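Local coordinates for protein dihydroorotase (PDB 2OGJ) that hydrolyses acetyl esters, deacetylating acetyl-(R)-mandelate in vitro, with a binuclear zinc centre in a TIM-barrel amidohydrolase fold, at residues H295-T307 with E385-A396. Numbering follows the deposited sequence.
Sequences HSMNFPVWDLATT and EAIAASRYIPRA
Tyr392 and Asp303 hold the C-terminal segment 389-396 against the loop that leads into helix 304-313, a worked example of a helix-capping carboxylate that also holds a second segment of the same chain. The backbone N of Tyr392 gives its hydrogen to Asp303 OD1, 2.6 Å away, in a nearly straight bond (176°) that meets the oxygen almost along its C-O axis. The other carboxylate oxygen serves the helix: Asp303 OD2 accepts from Thr306 N at 2.9 Å and from Thr306 OG1 at 2.6 Å, the two donors arriving from opposite faces of the carboxylate plane. With chi1 at 46°, CG sits between backbone N and carbonyl carbon, which lets the buried carboxylate serve both segment and helix.

The dense part of the contact surrounds the buried Tyr392 ring. CG of Met297, a selenomethionine, lies over one face, with SE set obliquely in a Met-aromatic contact, while Trp302 CB approaches Tyr392 CD2 at 3.7 Å. The indole is slid aside, its five-membered ring barely overlapping the tyrosine. With CG anti to the backbone N (chi1 169°), the Tyr392 ring reaches across to the 295-307 loop, where its hydroxyl donates to Asn298 OD1, which meets the ring at its edge with the amide plane almost perpendicular.

Toward Ala396, the last modelled residue, the contact becomes looser and more exposed. Pro394 CB stays 4.0 Å from Trp302 NE1, and Ala396 flanks the Asn298 amide. On the Asp303 side, the bent Arg391 chain runs past Ala305, its guanidinium edge facing Thr306 OG1; Leu359 of strand 348-362 touches both Arg391 and Trp302. The side chain of the zinc ligand Asp291, just upstream in sequence, is about 10 Å from that of Met297. Asp303 thus forms a side-chain N-cap, joining the C-terminal segment to a loop-helix connection of the amidohydrolase TIM barrel.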
loop_
_atom_site.group_PDB
_atom_site.type_symbol
_atom_site.label_atom_id
_atom_site.label_comp_id
_atom_site.label_asym_id
_atom_site.label_seq_id
_atom_site.Cartn_x
_atom_site.Cartn_y
_atom_site.Cartn_z
ATOM N N HIS A 295 8.663 29.446 -1.042
ATOM C CA HIS A 295 10.035 28.975 -0.980
ATOM C C HIS A 295 10.891 29.324 -2.176
ATOM O O HIS A 295 12.073 28.985 -2.211
ATOM C CB HIS A 295 10.072 27.464 -0.748
ATOM C CG HIS A 295 9.767 27.067 0.664
ATOM N ND1 HIS A 295 10.205 27.798 1.750
ATOM C CD2 HIS A 295 9.083 26.013 1.171
ATOM C CE1 HIS A 295 9.803 27.211 2.862
ATOM N NE2 HIS A 295 9.120 26.125 2.538
ATOM N N SER A 296 10.305 29.985 -3.167
ATOM C CA SER A 296 11.073 30.377 -4.334
ATOM C C SER A 296 11.116 31.893 -4.476
ATOM O O SER A 296 11.991 32.423 -5.151
ATOM C CB SER A 296 10.489 29.753 -5.602
ATOM O OG SER A 296 9.171 30.208 -5.841
HETATM N N MSE A 297 10.189 32.590 -3.820
HETATM C CA MSE A 297 10.128 34.048 -3.928
HETATM C C MSE A 297 11.328 34.782 -3.366
HETATM O O MSE A 297 11.918 35.606 -4.059
HETATM C CB MSE A 297 8.849 34.627 -3.287
HETATM C CG MSE A 297 8.773 36.163 -3.411
HETATM SE SE MSE A 297 7.244 36.899 -2.890
HETATM C CE MSE A 297 7.344 36.497 -1.190
ATOM N N ASN A 298 11.721 34.493 -2.135
ATOM C CA ASN A 298 12.841 35.238 -1.595
ATOM C C ASN A 298 14.167 34.955 -2.283
ATOM O O ASN A 298 14.882 35.884 -2.655
ATOM C CB ASN A 298 12.994 35.037 -0.083
ATOM C CG ASN A 298 14.038 35.988 0.526
ATOM O OD1 ASN A 298 13.785 37.180 0.683
ATOM N ND2 ASN A 298 15.218 35.461 0.850
ATOM N N PHE A 299 14.505 33.689 -2.477
ATOM C CA PHE A 299 15.780 33.438 -3.093
ATOM C C PHE A 299 15.851 33.204 -4.590
ATOM O O PHE A 299 16.135 34.134 -5.344
ATOM C CB PHE A 299 16.545 32.309 -2.399
ATOM C CG PHE A 299 17.767 31.870 -3.164
ATOM C CD1 PHE A 299 18.714 32.799 -3.573
ATOM C CD2 PHE A 299 17.944 30.541 -3.523
ATOM C CE1 PHE A 299 19.811 32.410 -4.326
ATOM C CE2 PHE A 299 19.042 30.148 -4.276
ATOM C CZ PHE A 299 19.974 31.086 -4.678
ATOM N N PRO A 300 15.579 31.977 -5.054
ATOM C CA PRO A 300 15.691 31.798 -6.510
ATOM C C PRO A 300 15.001 32.893 -7.342
ATOM O O PRO A 300 15.624 33.830 -7.837
ATOM C CB PRO A 300 15.070 30.414 -6.745
ATOM C CG PRO A 300 14.972 29.796 -5.353
ATOM C CD PRO A 300 14.701 30.959 -4.460
ATOM N N VAL A 301 13.692 32.738 -7.471
ATOM C CA VAL A 301 12.824 33.627 -8.230
ATOM C C VAL A 301 12.489 34.857 -7.423
ATOM O O VAL A 301 12.000 34.745 -6.304
ATOM C CB VAL A 301 11.490 32.930 -8.520
ATOM C CG1 VAL A 301 10.698 33.698 -9.548
ATOM C CG2 VAL A 301 11.747 31.523 -8.940
ATOM N N TRP A 302 12.734 36.042 -7.944
ATOM C CA TRP A 302 12.339 37.178 -7.131
ATOM C C TRP A 302 10.949 37.610 -7.599
ATOM O O TRP A 302 10.026 37.767 -6.807
ATOM C CB TRP A 302 13.361 38.311 -7.256
ATOM C CG TRP A 302 14.706 37.956 -6.662
ATOM C CD1 TRP A 302 14.939 37.297 -5.481
ATOM C CD2 TRP A 302 15.991 38.311 -7.178
ATOM N NE1 TRP A 302 16.282 37.230 -5.229
ATOM C CE2 TRP A 302 16.956 37.842 -6.254
ATOM C CE3 TRP A 302 16.425 38.979 -8.332
ATOM C CZ2 TRP A 302 18.328 38.025 -6.447
ATOM C CZ3 TRP A 302 17.789 39.162 -8.524
ATOM C CH2 TRP A 302 18.724 38.684 -7.582
ATOM N N ASP A 303 10.800 37.749 -8.908
ATOM C CA ASP A 303 9.545 38.169 -9.479
ATOM C C ASP A 303 9.579 37.919 -10.977
ATOM O O ASP A 303 10.609 37.543 -11.520
ATOM C CB ASP A 303 9.329 39.646 -9.185
ATOM C CG ASP A 303 10.576 40.488 -9.457
ATOM O OD1 ASP A 303 10.745 41.506 -8.760
ATOM O OD2 ASP A 303 11.382 40.151 -10.358
ATOM N N LEU A 304 8.443 38.121 -11.633
ATOM C CA LEU A 304 8.334 37.912 -13.068
ATOM C C LEU A 304 9.355 38.738 -13.859
ATOM O O LEU A 304 9.957 38.243 -14.823
ATOM C CB LEU A 304 6.919 38.258 -13.531
ATOM C CG LEU A 304 6.589 37.811 -14.945
ATOM C CD1 LEU A 304 6.676 36.290 -14.981
ATOM C CD2 LEU A 304 5.204 38.303 -15.372
ATOM N N ALA A 305 9.546 39.995 -13.452
ATOM C CA ALA A 305 10.483 40.879 -14.139
ATOM C C ALA A 305 11.897 40.283 -14.157
ATOM O O ALA A 305 12.565 40.283 -15.190
ATOM C CB ALA A 305 10.486 42.264 -13.475
ATOM N N THR A 306 12.353 39.766 -13.019
ATOM C CA THR A 306 13.679 39.165 -12.962
ATOM C C THR A 306 13.736 37.931 -13.874
ATOM O O THR A 306 14.750 37.672 -14.527
ATOM C CB THR A 306 14.046 38.738 -11.512
ATOM O OG1 THR A 306 13.992 39.871 -10.639
ATOM C CG2 THR A 306 15.453 38.131 -11.470
ATOM N N THR A 307 12.638 37.180 -13.911
ATOM C CA THR A 307 12.556 35.974 -14.719
ATOM C C THR A 307 12.595 36.368 -16.190
ATOM O O THR A 307 13.206 35.663 -17.012
ATOM C CB THR A 307 11.241 35.180 -14.390
ATOM O OG1 THR A 307 11.273 34.758 -13.020
ATOM C CG2 THR A 307 11.074 33.943 -15.285
ATOM N N GLU A 385 -7.520 52.571 -11.617
ATOM C CA GLU A 385 -6.508 52.519 -10.564
ATOM C C GLU A 385 -5.133 52.407 -11.210
ATOM O O GLU A 385 -4.964 51.728 -12.217
ATOM C CB GLU A 385 -6.755 51.314 -9.643
ATOM C CG GLU A 385 -6.220 51.476 -8.213
ATOM C CD GLU A 385 -6.359 50.208 -7.366
ATOM O OE1 GLU A 385 -7.442 49.581 -7.380
ATOM O OE2 GLU A 385 -5.378 49.848 -6.677
ATOM N N ALA A 386 -4.156 53.097 -10.647
ATOM C CA ALA A 386 -2.801 53.041 -11.160
ATOM C C ALA A 386 -1.946 52.665 -9.967
ATOM O O ALA A 386 -1.767 53.463 -9.049
ATOM C CB ALA A 386 -2.386 54.386 -11.699
ATOM N N ILE A 387 -1.428 51.442 -9.960
ATOM C CA ILE A 387 -0.607 51.009 -8.841
ATOM C C ILE A 387 0.891 51.139 -9.081
ATOM O O ILE A 387 1.404 50.730 -10.114
ATOM C CB ILE A 387 -0.914 49.548 -8.458
ATOM C CG1 ILE A 387 -2.400 49.393 -8.120
ATOM C CG2 ILE A 387 -0.082 49.145 -7.258
ATOM C CD1 ILE A 387 -3.289 49.259 -9.322
ATOM N N ALA A 388 1.590 51.723 -8.122
ATOM C CA ALA A 388 3.040 51.870 -8.224
ATOM C C ALA A 388 3.665 50.492 -8.102
ATOM O O ALA A 388 3.500 49.811 -7.081
ATOM C CB ALA A 388 3.566 52.781 -7.109
ATOM N N ALA A 389 4.369 50.086 -9.154
ATOM C CA ALA A 389 5.029 48.789 -9.195
ATOM C C ALA A 389 6.520 48.948 -8.974
ATOM O O ALA A 389 7.078 50.033 -9.153
ATOM C CB ALA A 389 4.768 48.093 -10.546
ATOM N N SER A 390 7.152 47.845 -8.587
ATOM C CA SER A 390 8.585 47.796 -8.317
ATOM C C SER A 390 9.059 46.347 -8.157
ATOM O O SER A 390 8.292 45.467 -7.736
ATOM C CB SER A 390 8.894 48.591 -7.048
ATOM O OG SER A 390 10.184 48.291 -6.548
ATOM N N ARG A 391 10.317 46.094 -8.512
ATOM C CA ARG A 391 10.886 44.759 -8.388
ATOM C C ARG A 391 10.974 44.396 -6.919
ATOM O O ARG A 391 11.050 45.282 -6.068
ATOM C CB ARG A 391 12.274 44.692 -9.030
ATOM C CG ARG A 391 12.221 44.512 -10.535
ATOM C CD ARG A 391 13.599 44.490 -11.183
ATOM N NE ARG A 391 14.503 43.577 -10.495
ATOM C CZ ARG A 391 15.448 43.963 -9.640
ATOM N NH1 ARG A 391 15.616 45.256 -9.374
ATOM N NH2 ARG A 391 16.218 43.058 -9.044
ATOM N N TYR A 392 10.942 43.088 -6.650
ATOM C CA TYR A 392 11.014 42.509 -5.311
ATOM C C TYR A 392 12.415 42.666 -4.749
ATOM O O TYR A 392 13.413 42.388 -5.417
ATOM C CB TYR A 392 10.641 41.017 -5.361
ATOM C CG TYR A 392 10.941 40.250 -4.085
ATOM C CD1 TYR A 392 10.059 40.280 -3.003
ATOM C CD2 TYR A 392 12.142 39.531 -3.940
ATOM C CE1 TYR A 392 10.363 39.620 -1.805
ATOM C CE2 TYR A 392 12.460 38.868 -2.744
ATOM C CZ TYR A 392 11.570 38.921 -1.681
ATOM O OH TYR A 392 11.905 38.330 -0.479
ATOM N N ILE A 393 12.489 43.125 -3.515
ATOM C CA ILE A 393 13.773 43.299 -2.883
ATOM C C ILE A 393 13.908 42.173 -1.874
ATOM O O ILE A 393 13.135 42.090 -0.911
ATOM C CB ILE A 393 13.879 44.682 -2.179
ATOM C CG1 ILE A 393 13.546 45.798 -3.179
ATOM C CG2 ILE A 393 15.295 44.880 -1.621
ATOM C CD1 ILE A 393 14.425 45.774 -4.399
ATOM N N PRO A 394 14.883 41.278 -2.096
ATOM C CA PRO A 394 15.109 40.145 -1.200
ATOM C C PRO A 394 15.423 40.545 0.228
ATOM O O PRO A 394 16.483 41.097 0.511
ATOM C CB PRO A 394 16.250 39.380 -1.878
ATOM C CG PRO A 394 16.975 40.441 -2.634
ATOM C CD PRO A 394 15.862 41.283 -3.197
ATOM N N ARG A 395 14.468 40.290 1.118
ATOM C CA ARG A 395 14.630 40.578 2.536
ATOM C C ARG A 395 15.400 39.423 3.137
ATOM O O ARG A 395 14.912 38.737 4.039
ATOM C CB ARG A 395 13.275 40.699 3.226
ATOM C CG ARG A 395 12.548 41.967 2.875
ATOM C CD ARG A 395 11.136 41.993 3.410
ATOM N NE ARG A 395 10.372 43.057 2.766
ATOM C CZ ARG A 395 10.328 43.237 1.446
ATOM N NH1 ARG A 395 11.010 42.423 0.642
ATOM N NH2 ARG A 395 9.607 44.225 0.923
ATOM N N ALA A 396 16.602 39.208 2.611
ATOM C CA ALA A 396 17.481 38.140 3.063
ATOM C C ALA A 396 18.748 38.166 2.219
ATOM O O ALA A 396 19.850 38.149 2.811
ATOM C CB ALA A 396 16.785 36.785 2.926
#